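Local structure of uncharacterized protein (Clostridium leptum, 4PW1) at residues 29-34 / 78-84; 46-51 / 67-73; 94-99 / 110-116; 102-107 / 196-200. The protein is of unknown function but belongs to the DUF6836 family and folds as a nine-stranded antiparallel beta-sheet surrounded by alpha-helices. One frame throughout, in Å; residues are numbered along the deposited sequence.

Contact 1 (29-34 / 78-84)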
# COMPACT_ATOMS: atom_id res chain seq x y z
N TYR B 29 -4.79 -7.18 -2.75
CA TYR B 29 -6.09 -7.83 -2.64
C TYR B 29 -5.85 -9.33 -2.44
O TYR B 29 -4.98 -9.92 -3.10
CB TYR B 29 -6.97 -7.53 -3.86
CG TYR B 29 -8.27 -8.31 -3.84
CD1 TYR B 29 -9.41 -7.81 -3.17
CD2 TYR B 29 -8.34 -9.58 -4.44
CE1 TYR B 29 -10.59 -8.52 -3.13
CE2 TYR B 29 -9.52 -10.30 -4.40
CZ TYR B 29 -10.63 -9.78 -3.76
OH TYR B 29 -11.74 -10.55 -3.68
N PRO B 30 -6.55 -9.96 -1.48
CA PRO B 30 -7.60 -9.45 -0.61
C PRO B 30 -7.14 -9.19 0.83
O PRO B 30 -7.97 -9.11 1.73
CB PRO B 30 -8.61 -10.61 -0.62
CG PRO B 30 -7.73 -11.82 -0.60
CD PRO B 30 -6.49 -11.43 -1.41
N TRP B 31 -5.84 -9.03 1.04
CA TRP B 31 -5.30 -8.79 2.37
C TRP B 31 -5.79 -7.48 2.96
O TRP B 31 -5.79 -7.34 4.17
CB TRP B 31 -3.77 -8.93 2.41
CG TRP B 31 -3.39 -10.34 2.05
CD1 TRP B 31 -3.05 -10.81 0.83
CD2 TRP B 31 -3.44 -11.47 2.91
NE1 TRP B 31 -2.80 -12.16 0.89
CE2 TRP B 31 -3.05 -12.58 2.16
CE3 TRP B 31 -3.77 -11.65 4.25
CZ2 TRP B 31 -3.01 -13.86 2.70
CZ3 TRP B 31 -3.68 -12.91 4.80
CH2 TRP B 31 -3.31 -13.99 4.02
N ASN B 32 -6.27 -6.57 2.14
CA ASN B 32 -6.91 -5.36 2.65
C ASN B 32 -8.19 -5.68 3.41
O ASN B 32 -8.67 -4.86 4.18
CB ASN B 32 -7.22 -4.38 1.51
CG ASN B 32 -8.02 -5.04 0.39
OD1 ASN B 32 -7.65 -6.12 -0.10
ND2 ASN B 32 -9.11 -4.43 0.01
N LEU B 33 -8.77 -6.85 3.17
CA LEU B 33 -10.02 -7.22 3.82
C LEU B 33 -9.80 -8.10 5.03
O LEU B 33 -10.74 -8.44 5.71
CB LEU B 33 -10.92 -7.93 2.83
CG LEU B 33 -11.26 -7.10 1.58
CD1 LEU B 33 -12.08 -7.93 0.61
CD2 LEU B 33 -12.02 -5.82 1.93
N TYR B 34 -8.54 -8.47 5.29
CA TYR B 34 -8.19 -9.34 6.40
C TYR B 34 -8.30 -8.53 7.70
O TYR B 34 -7.78 -7.41 7.78
CB TYR B 34 -6.76 -9.81 6.22
CG TYR B 34 -6.24 -10.71 7.29
CD1 TYR B 34 -6.50 -12.09 7.25
CD2 TYR B 34 -5.52 -10.20 8.37
CE1 TYR B 34 -6.05 -12.90 8.25
CE2 TYR B 34 -5.06 -11.02 9.35
CZ TYR B 34 -5.34 -12.37 9.29
OH TYR B 34 -4.90 -13.21 10.28
N GLN B 78 -16.90 -12.44 4.99
CA GLN B 78 -16.94 -11.86 3.66
C GLN B 78 -16.80 -12.88 2.50
O GLN B 78 -16.72 -12.48 1.36
CB GLN B 78 -15.85 -10.81 3.56
CG GLN B 78 -16.05 -9.67 4.55
CD GLN B 78 -14.92 -8.66 4.48
OE1 GLN B 78 -14.07 -8.59 5.38
NE2 GLN B 78 -14.86 -7.91 3.40
N ASP B 79 -16.82 -14.18 2.79
CA ASP B 79 -16.60 -15.25 1.80
C ASP B 79 -15.18 -15.25 1.25
O ASP B 79 -14.93 -15.23 0.04
CB ASP B 79 -17.66 -15.25 0.69
CG ASP B 79 -17.96 -16.67 0.15
OD1 ASP B 79 -17.53 -17.72 0.73
OD2 ASP B 79 -18.66 -16.72 -0.88
N LEU B 80 -14.23 -15.26 2.17
CA LEU B 80 -12.81 -15.29 1.85
C LEU B 80 -12.24 -16.38 2.70
O LEU B 80 -12.70 -16.61 3.82
CB LEU B 80 -12.15 -13.94 2.21
CG LEU B 80 -12.73 -12.73 1.48
CD1 LEU B 80 -12.21 -11.42 2.06
CD2 LEU B 80 -12.41 -12.80 0.01
N ARG B 81 -11.21 -17.02 2.19
CA ARG B 81 -10.40 -17.93 2.97
C ARG B 81 -8.93 -17.49 2.86
O ARG B 81 -8.42 -17.30 1.77
CB ARG B 81 -10.61 -19.34 2.41
CG ARG B 81 -12.02 -19.84 2.79
CD ARG B 81 -12.57 -20.80 1.79
NE ARG B 81 -13.83 -21.39 2.25
CZ ARG B 81 -15.04 -20.86 2.07
NH1 ARG B 81 -15.20 -19.65 1.53
NH2 ARG B 81 -16.08 -21.50 2.55
N PHE B 82 -8.28 -17.33 4.01
CA PHE B 82 -6.92 -16.89 4.07
C PHE B 82 -6.02 -17.94 4.69
O PHE B 82 -6.31 -18.47 5.76
CB PHE B 82 -6.79 -15.66 4.97
CG PHE B 82 -7.52 -14.45 4.49
CD1 PHE B 82 -6.90 -13.53 3.67
CD2 PHE B 82 -8.81 -14.17 4.94
CE1 PHE B 82 -7.55 -12.39 3.29
CE2 PHE B 82 -9.45 -13.00 4.58
CZ PHE B 82 -8.83 -12.12 3.74
N LEU B 83 -4.86 -18.15 4.06
CA LEU B 83 -3.73 -18.85 4.67
C LEU B 83 -2.61 -17.86 4.84
O LEU B 83 -2.00 -17.42 3.85
CB LEU B 83 -3.30 -19.95 3.74
CG LEU B 83 -2.14 -20.79 4.24
CD1 LEU B 83 -2.60 -21.66 5.39
CD2 LEU B 83 -1.62 -21.65 3.10
N LYS B 84 -2.37 -17.47 6.08
CA LYS B 84 -1.44 -16.40 6.39
C LYS B 84 -0.14 -16.93 6.97
O LYS B 84 -0.14 -17.56 8.01
CB LYS B 84 -2.04 -15.43 7.39
CG LYS B 84 -1.25 -14.10 7.51
CD LYS B 84 -1.81 -13.32 8.70
CE LYS B 84 -1.44 -11.86 8.67
NZ LYS B 84 0.02 -11.70 8.73
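A cis peptide bond joins Y29 to P30, and this sharp bend sends the chain into the short 3-10 turn 31-33 lying over strand 80-89. The turn is closed by its own backbone: L33 N bonds P30 O at 2.8 Å and Y34 N bonds W31 O at 3.2 Å. The contact is built mainly from rings and aliphatic groups. F82 is its centre. Y34 points its ring edge at the face of F82, with centroids 5.1 Å apart and planes at 81°, and Y34 CB adds a CH-pi contact 4.3 Å from the F82 ring centroid. W31 meets F82 obliquely, W31 CZ3 lying 3.5 Å from F82 CD1, while P30 CG sits 3.9 Å from F82 CE1. At one end L33 CD1 touches L80 CD1 at 3.8 Å; at the other the aliphatic part of K84 runs past W31 and Y34, its CG 3.8 Å from W31 CZ3 and its CD 3.5 Å from Y34 OH. The hydroxyl of Y29 is hydrogen-bonded to D103. At the start of the strand, D79 and L80 both face S76 in a G1 beta bulge, D79 taking positive phi, and R81 NH1 turns back to D79 OD1 in a 3.1 Å salt bridge. W31, Y34 and F82 form an aromatic cluster, with which the loop packs onto the face of an antiparallel sheet.

Contact 2 (46-51 / 67-73)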
# COMPACT_ATOMS: atom_id res chain seq x y z
N ILE B 46 -10.01 -27.50 -0.39
CA ILE B 46 -9.18 -26.31 -0.37
C ILE B 46 -7.77 -26.69 0.04
O ILE B 46 -6.79 -26.24 -0.58
CB ILE B 46 -9.80 -25.20 0.48
CG1 ILE B 46 -11.02 -24.69 -0.31
CG2 ILE B 46 -8.79 -24.10 0.69
CD1 ILE B 46 -11.89 -23.70 0.40
N VAL B 47 -7.66 -27.57 1.02
CA VAL B 47 -6.36 -28.04 1.45
C VAL B 47 -5.59 -28.74 0.33
O VAL B 47 -4.44 -28.45 0.09
CB VAL B 47 -6.46 -28.88 2.72
CG1 VAL B 47 -5.09 -29.46 3.09
CG2 VAL B 47 -7.00 -28.03 3.86
N SER B 48 -6.26 -29.64 -0.40
CA SER B 48 -5.65 -30.34 -1.49
C SER B 48 -5.17 -29.36 -2.55
O SER B 48 -4.03 -29.46 -3.03
CB SER B 48 -6.68 -31.31 -2.09
OG SER B 48 -6.11 -31.85 -3.22
N PHE B 49 -6.02 -28.41 -2.92
CA PHE B 49 -5.63 -27.42 -3.87
C PHE B 49 -4.40 -26.60 -3.40
O PHE B 49 -3.48 -26.30 -4.19
CB PHE B 49 -6.81 -26.49 -4.18
CG PHE B 49 -6.43 -25.36 -5.10
CD1 PHE B 49 -6.41 -25.53 -6.46
CD2 PHE B 49 -6.10 -24.12 -4.58
CE1 PHE B 49 -6.04 -24.50 -7.31
CE2 PHE B 49 -5.72 -23.08 -5.43
CZ PHE B 49 -5.68 -23.26 -6.80
N ALA B 50 -4.38 -26.21 -2.13
CA ALA B 50 -3.26 -25.43 -1.60
C ALA B 50 -1.92 -26.25 -1.58
O ALA B 50 -0.86 -25.71 -1.91
CB ALA B 50 -3.59 -24.96 -0.20
N ALA B 51 -1.98 -27.50 -1.14
CA ALA B 51 -0.81 -28.40 -1.21
C ALA B 51 -0.22 -28.48 -2.62
O ALA B 51 1.01 -28.35 -2.81
CB ALA B 51 -1.16 -29.79 -0.74
N LEU B 67 2.45 -31.45 4.30
CA LEU B 67 1.75 -30.15 4.21
C LEU B 67 0.39 -30.12 4.91
O LEU B 67 0.02 -29.09 5.47
CB LEU B 67 1.55 -29.75 2.75
CG LEU B 67 2.87 -29.50 2.02
CD1 LEU B 67 2.57 -29.18 0.57
CD2 LEU B 67 3.67 -28.37 2.71
N TYR B 68 -0.39 -31.21 4.83
CA TYR B 68 -1.79 -31.19 5.32
C TYR B 68 -1.91 -30.69 6.75
O TYR B 68 -2.69 -29.80 7.01
CB TYR B 68 -2.45 -32.57 5.17
CG TYR B 68 -3.25 -32.72 3.89
CD1 TYR B 68 -2.67 -32.42 2.65
CD2 TYR B 68 -4.55 -33.16 3.92
CE1 TYR B 68 -3.37 -32.55 1.48
CE2 TYR B 68 -5.27 -33.33 2.75
CZ TYR B 68 -4.68 -33.03 1.54
OH TYR B 68 -5.41 -33.15 0.41
N PRO B 69 -1.07 -31.18 7.66
CA PRO B 69 -1.16 -30.67 9.01
C PRO B 69 -0.85 -29.19 9.17
O PRO B 69 -1.22 -28.61 10.17
CB PRO B 69 -0.12 -31.49 9.79
CG PRO B 69 0.11 -32.73 8.97
CD PRO B 69 -0.07 -32.28 7.55
N LEU B 70 -0.19 -28.57 8.20
CA LEU B 70 0.23 -27.17 8.33
C LEU B 70 -0.69 -26.21 7.58
O LEU B 70 -0.67 -25.01 7.81
CB LEU B 70 1.65 -27.00 7.80
CG LEU B 70 2.72 -27.89 8.44
CD1 LEU B 70 4.05 -27.64 7.79
CD2 LEU B 70 2.80 -27.61 9.93
N ILE B 71 -1.48 -26.72 6.65
CA ILE B 71 -2.37 -25.85 5.88
C ILE B 71 -3.66 -25.55 6.67
O ILE B 71 -4.63 -26.26 6.57
CB ILE B 71 -2.71 -26.49 4.54
CG1 ILE B 71 -1.40 -26.64 3.74
CG2 ILE B 71 -3.69 -25.65 3.75
CD1 ILE B 71 -1.55 -27.50 2.48
N LYS B 72 -3.67 -24.42 7.37
CA LYS B 72 -4.79 -24.01 8.20
C LYS B 72 -5.43 -22.71 7.74
O LYS B 72 -5.08 -21.59 8.19
CB LYS B 72 -4.31 -23.93 9.64
CG LYS B 72 -3.91 -25.29 10.21
CD LYS B 72 -3.72 -25.20 11.72
CE LYS B 72 -2.33 -24.69 12.05
NZ LYS B 72 -1.31 -25.75 11.83
N PHE B 73 -6.37 -22.86 6.81
CA PHE B 73 -7.14 -21.73 6.33
C PHE B 73 -8.04 -21.16 7.40
O PHE B 73 -8.53 -21.88 8.29
CB PHE B 73 -7.94 -22.08 5.08
CG PHE B 73 -7.13 -22.06 3.81
CD1 PHE B 73 -6.41 -23.16 3.40
CD2 PHE B 73 -7.02 -20.87 3.06
CE1 PHE B 73 -5.66 -23.13 2.22
CE2 PHE B 73 -6.31 -20.84 1.88
CZ PHE B 73 -5.62 -21.97 1.47
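V47 lays its CG1 squarely over the ring of Y68, 3.6 Å from the ring centroid and only 2° off the normal, a CH-pi contact. The contact is a piece of helix-against-loop packing, in which helix 44-58 rests on the connection from helix 64-67 to strand 74-76. No hydrogen bond crosses; the small side chain of A51 is consistent with the close approach, I71 CD1 reaching within 3.6 Å of A51 N. I71 CG2 comes within 4.0 Å of A50 CB, and L67 CD1 lies 4.0 Å from A51 CB. The hydroxyl of Y68 passes S48, bonding instead to E44 one turn earlier in the helix. At the end of the loop, F73 also packs on L83 and L102 of the sheet, placing it between helix and strands. Its ring edge meets A50 CB, 3.7 Å from F73 CE1, while I46 CG2 stands over the ring face, 3.8 Å from the F73 centroid.

Contact 3 (94-99 / 110-116)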
# COMPACT_ATOMS: atom_id res chain seq x y z
N ARG B 94 16.27 -23.98 3.38
CA ARG B 94 15.65 -22.71 3.01
C ARG B 94 14.28 -22.57 3.68
O ARG B 94 13.53 -23.53 3.77
CB ARG B 94 15.46 -22.63 1.48
CG ARG B 94 16.74 -22.32 0.71
CD ARG B 94 16.47 -22.42 -0.78
NE ARG B 94 16.21 -23.80 -1.13
CZ ARG B 94 15.80 -24.21 -2.32
NH1 ARG B 94 15.60 -23.33 -3.29
NH2 ARG B 94 15.58 -25.50 -2.52
N ARG B 95 14.00 -21.38 4.19
CA ARG B 95 12.77 -21.14 4.92
C ARG B 95 11.86 -20.26 4.11
O ARG B 95 12.27 -19.23 3.60
CB ARG B 95 13.08 -20.49 6.26
CG ARG B 95 13.94 -21.44 7.10
CD ARG B 95 14.22 -20.90 8.48
NE ARG B 95 14.79 -19.58 8.37
CZ ARG B 95 15.14 -18.84 9.41
NH1 ARG B 95 15.00 -19.31 10.64
NH2 ARG B 95 15.65 -17.64 9.20
N TYR B 96 10.61 -20.67 4.00
CA TYR B 96 9.62 -19.94 3.23
C TYR B 96 8.41 -19.54 4.07
O TYR B 96 8.09 -20.19 5.04
CB TYR B 96 9.12 -20.81 2.10
CG TYR B 96 10.14 -21.08 1.08
CD1 TYR B 96 10.99 -22.17 1.21
CD2 TYR B 96 10.28 -20.27 -0.03
CE1 TYR B 96 11.94 -22.44 0.28
CE2 TYR B 96 11.25 -20.53 -0.99
CZ TYR B 96 12.08 -21.63 -0.82
OH TYR B 96 13.05 -21.99 -1.73
N LEU B 97 7.78 -18.45 3.68
CA LEU B 97 6.42 -18.15 4.11
C LEU B 97 5.55 -18.27 2.87
O LEU B 97 5.87 -17.72 1.80
CB LEU B 97 6.31 -16.73 4.69
CG LEU B 97 6.98 -16.50 6.04
CD1 LEU B 97 6.85 -15.05 6.50
CD2 LEU B 97 6.43 -17.46 7.11
N VAL B 98 4.48 -19.03 3.01
CA VAL B 98 3.46 -19.13 2.01
C VAL B 98 2.21 -18.39 2.48
O VAL B 98 1.73 -18.60 3.60
CB VAL B 98 3.05 -20.57 1.78
CG1 VAL B 98 1.92 -20.67 0.75
CG2 VAL B 98 4.24 -21.38 1.35
N ASN B 99 1.67 -17.56 1.59
CA ASN B 99 0.41 -16.87 1.80
C ASN B 99 -0.52 -17.19 0.64
O ASN B 99 -0.09 -17.20 -0.52
CB ASN B 99 0.64 -15.36 1.90
CG ASN B 99 1.17 -14.98 3.25
OD1 ASN B 99 0.41 -14.81 4.20
ND2 ASN B 99 2.48 -14.99 3.38
N PHE B 110 -1.55 -15.78 -4.16
CA PHE B 110 -0.55 -16.78 -3.82
C PHE B 110 0.82 -16.11 -3.71
O PHE B 110 1.18 -15.35 -4.57
CB PHE B 110 -0.48 -17.84 -4.92
CG PHE B 110 0.59 -18.87 -4.67
CD1 PHE B 110 1.88 -18.69 -5.11
CD2 PHE B 110 0.30 -20.02 -3.97
CE1 PHE B 110 2.86 -19.65 -4.87
CE2 PHE B 110 1.27 -20.95 -3.69
CZ PHE B 110 2.56 -20.77 -4.14
N SER B 111 1.60 -16.41 -2.68
CA SER B 111 2.99 -16.04 -2.69
C SER B 111 3.82 -17.05 -1.89
O SER B 111 3.37 -17.60 -0.83
CB SER B 111 3.17 -14.61 -2.12
OG SER B 111 2.97 -14.64 -0.71
N TYR B 112 5.03 -17.27 -2.39
CA TYR B 112 5.98 -18.25 -1.89
C TYR B 112 7.33 -17.55 -1.77
O TYR B 112 8.02 -17.36 -2.76
CB TYR B 112 6.04 -19.36 -2.92
CG TYR B 112 6.92 -20.55 -2.64
CD1 TYR B 112 6.48 -21.59 -1.83
CD2 TYR B 112 8.14 -20.68 -3.27
CE1 TYR B 112 7.28 -22.71 -1.63
CE2 TYR B 112 8.95 -21.80 -3.07
CZ TYR B 112 8.50 -22.83 -2.27
OH TYR B 112 9.27 -23.92 -2.09
N VAL B 113 7.69 -17.15 -0.56
CA VAL B 113 8.74 -16.17 -0.37
C VAL B 113 9.82 -16.72 0.54
O VAL B 113 9.58 -17.04 1.72
CB VAL B 113 8.21 -14.80 0.14
CG1 VAL B 113 9.37 -13.83 0.41
CG2 VAL B 113 7.26 -14.17 -0.85
N ASN B 114 11.02 -16.83 -0.01
CA ASN B 114 12.17 -17.31 0.78
C ASN B 114 12.56 -16.21 1.79
O ASN B 114 12.88 -15.12 1.40
CB ASN B 114 13.29 -17.59 -0.19
CG ASN B 114 14.62 -17.95 0.46
OD1 ASN B 114 14.82 -17.97 1.67
ND2 ASN B 114 15.54 -18.22 -0.39
N GLN B 115 12.55 -16.55 3.05
CA GLN B 115 12.78 -15.62 4.15
C GLN B 115 14.23 -15.34 4.37
O GLN B 115 14.55 -14.40 5.08
CB GLN B 115 12.19 -16.18 5.46
CG GLN B 115 10.69 -16.40 5.36
CD GLN B 115 10.02 -15.11 5.01
OE1 GLN B 115 9.48 -14.90 3.91
NE2 GLN B 115 10.12 -14.21 5.91
N ASP B 116 15.11 -16.12 3.78
CA ASP B 116 16.53 -15.90 3.98
C ASP B 116 17.20 -15.41 2.70
O ASP B 116 18.40 -15.44 2.61
CB ASP B 116 17.20 -17.16 4.50
CG ASP B 116 16.55 -17.68 5.75
OD1 ASP B 116 16.49 -16.92 6.75
OD2 ASP B 116 16.07 -18.85 5.76
O HOH W 1 15.95 -19.58 3.14
O HOH W 2 11.56 -24.13 -3.11
O HOH W 3 4.50 -15.41 1.18
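F110 opens the segment with its CA 3.4 Å from N99 O, a CA-H...O contact, and its ring end just reaches V98 (CG1 to F110 CE2, 4.5 Å). S111 forms the hydrogen-bonded pair with N99: S111 N to N99 O at 2.9 Å and N99 N to S111 O at 3.0 Å. Its OG also shares a water with L97 O and N99 ND2. Y112 pairs with V98 without backbone bonds, and its ring stacks offset on Y96, centroids 4.3 Å apart and planes at 22°; a second water joins the two tyrosine hydroxyls. V113 repeats the hydrogen-bonded pattern with L97, both its N to L97 O and its O to L97 N at 3.0 Å. N114 lies across from Y96 in a non-hydrogen-bonded pair, and its OD1 takes the N of D116 at 2.8 Å, an Asx turn that bends the chain out of the strand. Q115 N still reaches R95 O at 2.8 Å. D116 finishes with a two-pronged salt bridge to R95: D116 OD1 to R95 NH2 at 2.7 Å, D116 OD2 to R95 NE at 3.0 Å. These are the open ends of the beta hairpin 95-103/106-114 in mid-sheet: strand 80-89 flanks the first arm, strand 244-251 flanks the second, and F110 packs on S53 and L57 of helix 44-58.

Contact 4 (102-107 / 196-200)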
# COMPACT_ATOMS: atom_id res chain seq x y z
N LEU B 102 -8.43 -17.31 -1.15
CA LEU B 102 -9.50 -17.58 -2.09
C LEU B 102 -10.69 -16.70 -1.80
O LEU B 102 -11.03 -16.45 -0.64
CB LEU B 102 -9.93 -19.05 -2.00
CG LEU B 102 -8.88 -20.03 -2.54
CD1 LEU B 102 -7.94 -20.45 -1.43
CD2 LEU B 102 -9.59 -21.24 -3.12
N ASP B 103 -11.32 -16.25 -2.89
CA ASP B 103 -12.56 -15.51 -2.85
C ASP B 103 -13.59 -16.27 -3.72
O ASP B 103 -13.29 -17.35 -4.21
CB ASP B 103 -12.31 -14.05 -3.26
CG ASP B 103 -12.02 -13.85 -4.76
OD1 ASP B 103 -12.09 -14.79 -5.57
OD2 ASP B 103 -11.71 -12.68 -5.14
N PRO B 104 -14.78 -15.72 -3.91
CA PRO B 104 -15.76 -16.50 -4.70
C PRO B 104 -15.36 -16.81 -6.14
O PRO B 104 -15.93 -17.71 -6.72
CB PRO B 104 -17.01 -15.62 -4.68
CG PRO B 104 -16.88 -14.83 -3.39
CD PRO B 104 -15.40 -14.55 -3.28
N ASN B 105 -14.38 -16.12 -6.70
CA ASN B 105 -13.88 -16.44 -8.03
C ASN B 105 -12.72 -17.42 -8.03
O ASN B 105 -12.23 -17.78 -9.10
CB ASN B 105 -13.48 -15.19 -8.78
CG ASN B 105 -14.69 -14.41 -9.25
OD1 ASN B 105 -15.52 -14.92 -9.98
ND2 ASN B 105 -14.79 -13.17 -8.81
N GLY B 106 -12.29 -17.89 -6.87
CA GLY B 106 -11.20 -18.88 -6.79
C GLY B 106 -9.94 -18.30 -6.18
O GLY B 106 -10.00 -17.50 -5.24
N LEU B 107 -8.79 -18.77 -6.66
CA LEU B 107 -7.51 -18.38 -6.11
C LEU B 107 -7.20 -16.97 -6.55
O LEU B 107 -7.03 -16.72 -7.73
CB LEU B 107 -6.38 -19.32 -6.57
CG LEU B 107 -4.98 -19.01 -6.02
CD1 LEU B 107 -4.94 -19.24 -4.49
CD2 LEU B 107 -3.93 -19.88 -6.68
N TYR B 196 -9.47 -24.45 -8.43
CA TYR B 196 -9.72 -23.03 -8.08
C TYR B 196 -8.89 -22.03 -8.86
O TYR B 196 -8.98 -20.82 -8.60
CB TYR B 196 -9.45 -22.80 -6.58
CG TYR B 196 -10.45 -23.53 -5.72
CD1 TYR B 196 -11.80 -23.15 -5.68
CD2 TYR B 196 -10.07 -24.64 -5.00
CE1 TYR B 196 -12.72 -23.87 -4.91
CE2 TYR B 196 -10.96 -25.35 -4.24
CZ TYR B 196 -12.29 -24.98 -4.20
OH TYR B 196 -13.12 -25.72 -3.43
N ILE B 197 -8.09 -22.47 -9.84
CA ILE B 197 -7.34 -21.53 -10.68
C ILE B 197 -7.79 -21.45 -12.16
O ILE B 197 -7.61 -20.42 -12.82
CB ILE B 197 -5.80 -21.76 -10.58
CG1 ILE B 197 -5.10 -20.49 -11.11
CG2 ILE B 197 -5.34 -23.04 -11.32
CD1 ILE B 197 -3.65 -20.35 -10.74
N GLY B 198 -8.37 -22.54 -12.68
CA GLY B 198 -8.70 -22.66 -14.14
C GLY B 198 -9.57 -21.56 -14.68
O GLY B 198 -9.32 -21.01 -15.77
N ASP B 199 -10.55 -21.17 -13.87
CA ASP B 199 -11.46 -20.08 -14.26
C ASP B 199 -10.77 -18.73 -14.34
O ASP B 199 -11.32 -17.80 -14.97
CB ASP B 199 -12.66 -19.98 -13.30
CG ASP B 199 -13.66 -21.11 -13.48
OD1 ASP B 199 -13.48 -21.91 -14.37
OD2 ASP B 199 -14.63 -21.21 -12.70
N ASN B 200 -9.60 -18.58 -13.68
CA ASN B 200 -8.86 -17.31 -13.69
C ASN B 200 -7.74 -17.18 -14.73
O ASN B 200 -7.18 -16.08 -14.91
CB ASN B 200 -8.31 -17.05 -12.27
CG ASN B 200 -9.40 -16.69 -11.29
OD1 ASN B 200 -10.51 -16.29 -11.69
ND2 ASN B 200 -9.09 -16.83 -9.98
O HOH W 4 -10.26 -15.04 -7.91
O HOH W 5 -10.60 -19.63 -10.53
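L102, near the end of its strand, puts CD2 over the face of the Y196 ring, 4.0 Å from the ring centroid. D103 then starts a type I turn that closes at G106, with D103 N to G106 O at 3.0 Å and G106 N to D103 O at 2.9 Å: a tight two-residue hairpin loop. D103 OD1 also accepts N105 N at 2.9 Å, making an Asx turn, while its OD2 goes to Y29. N105 sends its O to a water that also bonds Y196 O, at 2.9 and 2.8 Å respectively. G106 passes close to that carbonyl, its CA 3.5 Å from Y196 O; a CB here would collide with it, and at phi 112° and psi -146° it would be jammed against the preceding carbonyl as well. L107 makes the direct backbone link, L107 N to Y196 O at 2.8 Å, and its CD2 packs on I197 CD1 at 4.1 Å. L107 O takes a weak bond from N200 ND2 at 3.1 Å; the OD1 of N200 is held by Y252, and a further water bridges N200 ND2 to D103 OD1. The hairpin tip is thus held to 196-200, just ahead of and into helix 198-210, by one direct backbone hydrogen bond, with a weak bond from the N200 amide, two waters and apolar packing adding to it.

Contacts 1, 3 and 4 all draw on adjoining strands of the one antiparallel sheet, 80-89, 95-103 and 106-114, while contact 2 brings helix 44-58 and segment 67-73 against it. Along the chain contact 2 is nested inside the loop closed by contact 1; contacts 3 and 4 follow and interleave. Contacts 3 and 4 are about 21 Å apart, centre to centre, at opposite ends of the same hairpin, whereas contacts 1 and 4, about 13 Å apart, touch through Y29 with D103 and R81 with L102. F49 and F73 link contact 2 to contact 4. Contact 4 also brings together one segment from each of the two DUF6836 sequence ranges.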